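Local coordinates for protein adenylyltransferase MntA (Shewanella oneidensis MR-1, PDB 6M6U) that neutralises its cognate toxin HepT, mainly by successively transferring three AMP units from ATP to a tyrosine of the toxin, at residues L20-L25 with G90-G95. The protein carries 2 engineered substitutions. Residues are numbered along the deposited sequence; the frame is centred on the assembly and turned at random.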
ATOM      1  N   LEU E  20      27.925  19.728  -6.087  1.00 57.83           N
ATOM      2  CA  LEU E  20      26.878  20.046  -5.127  1.00 49.62           C
ATOM      3  C   LEU E  20      26.977  21.506  -4.703  1.00 45.11           C
ATOM      4  O   LEU E  20      28.071  22.059  -4.583  1.00 45.89           O
ATOM      5  CB  LEU E  20      27.000  19.126  -3.917  1.00 47.78           C
ATOM      6  CG  LEU E  20      25.901  19.130  -2.863  1.00 47.30           C
ATOM      7  CD1 LEU E  20      24.573  18.739  -3.481  1.00 44.21           C
ATOM      8  CD2 LEU E  20      26.289  18.157  -1.760  1.00 48.75           C
ATOM      9  N   GLN E  21      25.834  22.130  -4.484  1.00 44.16           N
ATOM     10  CA  GLN E  21      25.835  23.544  -4.123  1.00 47.27           C
ATOM     11  C   GLN E  21      25.073  23.840  -2.843  1.00 46.86           C
ATOM     12  O   GLN E  21      25.474  24.731  -2.093  1.00 50.52           O
ATOM     13  CB  GLN E  21      25.252  24.386  -5.272  1.00 50.78           C
ATOM     14  CG  GLN E  21      26.089  24.361  -6.540  1.00 57.94           C
ATOM     15  CD  GLN E  21      25.341  24.888  -7.750  1.00 64.11           C
ATOM     16  OE1 GLN E  21      24.132  25.113  -7.698  1.00 68.98           O
ATOM     17  NE2 GLN E  21      26.056  25.077  -8.851  1.00 65.71           N
ATOM     18  N   LEU E  22      23.976  23.131  -2.577  1.00 42.57           N
ATOM     19  CA  LEU E  22      23.147  23.418  -1.416  1.00 43.04           C
ATOM     20  C   LEU E  22      22.591  22.120  -0.858  1.00 44.01           C
ATOM     21  O   LEU E  22      22.150  21.256  -1.619  1.00 45.25           O
ATOM     22  CB  LEU E  22      21.993  24.372  -1.776  1.00 38.90           C
ATOM     23  CG  LEU E  22      22.357  25.805  -2.182  1.00 37.54           C
ATOM     24  CD1 LEU E  22      21.198  26.484  -2.899  1.00 43.24           C
ATOM     25  CD2 LEU E  22      22.797  26.641  -0.982  1.00 32.03           C
ATOM     26  N   ILE E  23      22.624  21.982   0.468  1.00 49.17           N
ATOM     27  CA  ILE E  23      21.939  20.905   1.180  1.00 43.47           C
ATOM     28  C   ILE E  23      20.973  21.538   2.171  1.00 37.14           C
ATOM     29  O   ILE E  23      21.371  22.401   2.963  1.00 36.42           O
ATOM     30  CB  ILE E  23      22.919  19.975   1.923  1.00 45.06           C
ATOM     31  CG1 ILE E  23      23.883  19.291   0.955  1.00 42.48           C
ATOM     32  CG2 ILE E  23      22.154  18.932   2.719  1.00 42.40           C
ATOM     33  CD1 ILE E  23      24.856  18.362   1.642  1.00 33.77           C
ATOM     34  N   TYR E  24      19.714  21.109   2.129  1.00 33.31           N
ATOM     35  CA  TYR E  24      18.709  21.532   3.095  1.00 36.50           C
ATOM     36  C   TYR E  24      18.071  20.319   3.738  1.00 38.47           C
ATOM     37  O   TYR E  24      17.750  19.337   3.060  1.00 39.25           O
ATOM     38  CB  TYR E  24      17.581  22.362   2.472  1.00 39.29           C
ATOM     39  CG  TYR E  24      18.010  23.678   1.896  1.00 46.40           C
ATOM     40  CD1 TYR E  24      18.228  24.777   2.713  1.00 45.89           C
ATOM     41  CD2 TYR E  24      18.180  23.826   0.531  1.00 47.60           C
ATOM     42  CE1 TYR E  24      18.617  25.985   2.181  1.00 48.13           C
ATOM     43  CE2 TYR E  24      18.565  25.024  -0.007  1.00 51.65           C
ATOM     44  CZ  TYR E  24      18.786  26.100   0.820  1.00 51.89           C
ATOM     45  OH  TYR E  24      19.173  27.299   0.273  1.00 59.58           O
ATOM     46  N   LEU E  25      17.881  20.409   5.046  1.00 36.19           N
ATOM     47  CA  LEU E  25      16.942  19.560   5.752  1.00 43.26           C
ATOM     48  C   LEU E  25      15.631  20.331   5.844  1.00 44.43           C
ATOM     49  O   LEU E  25      15.635  21.521   6.175  1.00 45.85           O
ATOM     50  CB  LEU E  25      17.482  19.216   7.141  1.00 42.94           C
ATOM     51  CG  LEU E  25      16.797  18.152   7.989  1.00 48.20           C
ATOM     52  CD1 LEU E  25      16.988  16.759   7.384  1.00 48.29           C
ATOM     53  CD2 LEU E  25      17.346  18.218   9.407  1.00 49.01           C
ATOM     54  N   GLY E  90      13.171  25.316   5.588  1.00 46.10           N
ATOM     55  CA  GLY E  90      14.359  24.497   5.486  1.00 42.42           C
ATOM     56  C   GLY E  90      15.484  24.990   6.374  1.00 46.53           C
ATOM     57  O   GLY E  90      15.559  26.161   6.743  1.00 50.42           O
ATOM     58  N   LYS E  91      16.369  24.063   6.726  1.00 44.49           N
ATOM     59  CA  LYS E  91      17.598  24.361   7.451  1.00 46.91           C
ATOM     60  C   LYS E  91      18.768  24.033   6.527  1.00 46.81           C
ATOM     61  O   LYS E  91      18.971  22.870   6.163  1.00 43.58           O
ATOM     62  CB  LYS E  91      17.679  23.563   8.753  1.00 43.47           C
ATOM     63  CG  LYS E  91      18.988  23.752   9.506  1.00 45.88           C
ATOM     64  CD  LYS E  91      19.079  22.841  10.730  1.00 53.87           C
ATOM     65  CE  LYS E  91      20.392  23.053  11.475  1.00 57.93           C
ATOM     66  NZ  LYS E  91      20.534  22.124  12.637  1.00 57.68           N
ATOM     67  N   GLN E  92      19.531  25.055   6.150  1.00 44.80           N
ATOM     68  CA  GLN E  92      20.668  24.847   5.266  1.00 40.66           C
ATOM     69  C   GLN E  92      21.775  24.103   6.001  1.00 46.14           C
ATOM     70  O   GLN E  92      22.257  24.561   7.042  1.00 49.59           O
ATOM     71  CB  GLN E  92      21.185  26.181   4.738  1.00 35.27           C
ATOM     72  CG  GLN E  92      22.488  26.033   3.984  1.00 35.77           C
ATOM     73  CD  GLN E  92      22.908  27.297   3.278  1.00 43.82           C
ATOM     74  OE1 GLN E  92      22.394  28.381   3.563  1.00 49.36           O
ATOM     75  NE2 GLN E  92      23.852  27.171   2.350  1.00 39.87           N
ATOM     76  N   LEU E  93      22.188  22.960   5.453  1.00 47.81           N
ATOM     77  CA  LEU E  93      23.261  22.173   6.048  1.00 47.02           C
ATOM     78  C   LEU E  93      24.616  22.405   5.393  1.00 47.51           C
ATOM     79  O   LEU E  93      25.644  22.120   6.018  1.00 51.87           O
ATOM     80  CB  LEU E  93      22.928  20.677   5.981  1.00 45.85           C
ATOM     81  CG  LEU E  93      21.648  20.184   6.661  1.00 43.71           C
ATOM     82  CD1 LEU E  93      21.561  18.667   6.570  1.00 37.76           C
ATOM     83  CD2 LEU E  93      21.602  20.640   8.113  1.00 46.77           C
ATOM     84  N   TRP E  94      24.645  22.916   4.163  1.00 43.30           N
ATOM     85  CA  TRP E  94      25.895  23.083   3.436  1.00 41.93           C
ATOM     86  C   TRP E  94      25.661  24.041   2.273  1.00 44.57           C
ATOM     87  O   TRP E  94      24.528  24.241   1.830  1.00 50.20           O
ATOM     88  CB  TRP E  94      26.425  21.729   2.942  1.00 44.66           C
ATOM     89  CG  TRP E  94      27.804  21.785   2.367  1.00 46.69           C
ATOM     90  CD1 TRP E  94      28.988  21.686   3.045  1.00 45.24           C
ATOM     91  CD2 TRP E  94      28.145  21.955   0.990  1.00 47.65           C
ATOM     92  NE1 TRP E  94      30.045  21.788   2.172  1.00 44.23           N
ATOM     93  CE2 TRP E  94      29.552  21.952   0.903  1.00 48.62           C
ATOM     94  CE3 TRP E  94      27.397  22.114  -0.178  1.00 52.78           C
ATOM     95  CZ2 TRP E  94      30.224  22.104  -0.306  1.00 55.59           C
ATOM     96  CZ3 TRP E  94      28.064  22.263  -1.378  1.00 60.36           C
ATOM     97  CH2 TRP E  94      29.464  22.257  -1.434  1.00 61.08           C
ATOM     98  N   GLY E  95      26.745  24.629   1.789  1.00 45.94           N
ATOM     99  CA  GLY E  95      26.699  25.558   0.680  1.00 44.83           C
ATOM    100  C   GLY E  95      26.909  26.996   1.135  1.00 51.24           C
ATOM    101  O   GLY E  95      26.724  27.349   2.302  1.00 55.23           O
TER
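Ile23 and Trp94 pair across two antiparallel strands, and next to them the register slips: Leu93 and Trp94 both face Ile23, forming a classic beta bulge. Leu93 N donates to Ile23 O at 2.7 Å, whereas Ile23 N reaches Trp94 O at 3.3 Å from above the carbonyl plane. From the opposite face of that plane Gln92 NE2 also donates to Trp94 O, 3.1 Å away, so this oxygen is gripped twice. Beyond the bulge Leu25 and Lys91 exchange both backbone bonds.

Trp94 can be followed outward. Its CB methylene meets the CD1 methyl of Ile23 at 3.9 Å, apolar against apolar. CG is anti to the backbone N (chi1 -171°), and chi2 of 87° turns the ring so that its edge meets Leu20 O. CE3 approaches Gln21 O, and CZ3 comes to 3.2 Å from Leu20 O, which lies in the ring plane; CH2 borders the same oxygen. This is probably a mildly favourable electrostatic contact, since the ring C-H edge carries slight positive charge.

On the other face of the sheet, Tyr24 CE1 packs on Gln92 CB at 3.6 Å. The extended Gln92 chain carries NE2 past Leu22 CD2 to Trp94 O, combining an aliphatic stem with a polar tip; Tyr24 OH bonds to Asp100 of helix 97-125. Ile23 CG2 rests on Leu93 CB, and these aliphatic residues suit a face packed against Leu13 and Ile10 of helix 6-16. Gly95 has backbone angles demanding glycine, and its CA nears Gln21 O at 3.1 Å.

The contact joins the edge strand to the nucleotidyltransferase sheet; the side chain of Leu25 lies about 6 Å from that of Glu41, an engineered residue at a magnesium-binding position. Backbone bonds set the register, while side chains pack on both faces and Gln92 NE2 gives the bulge carbonyl of Trp94 its second donor.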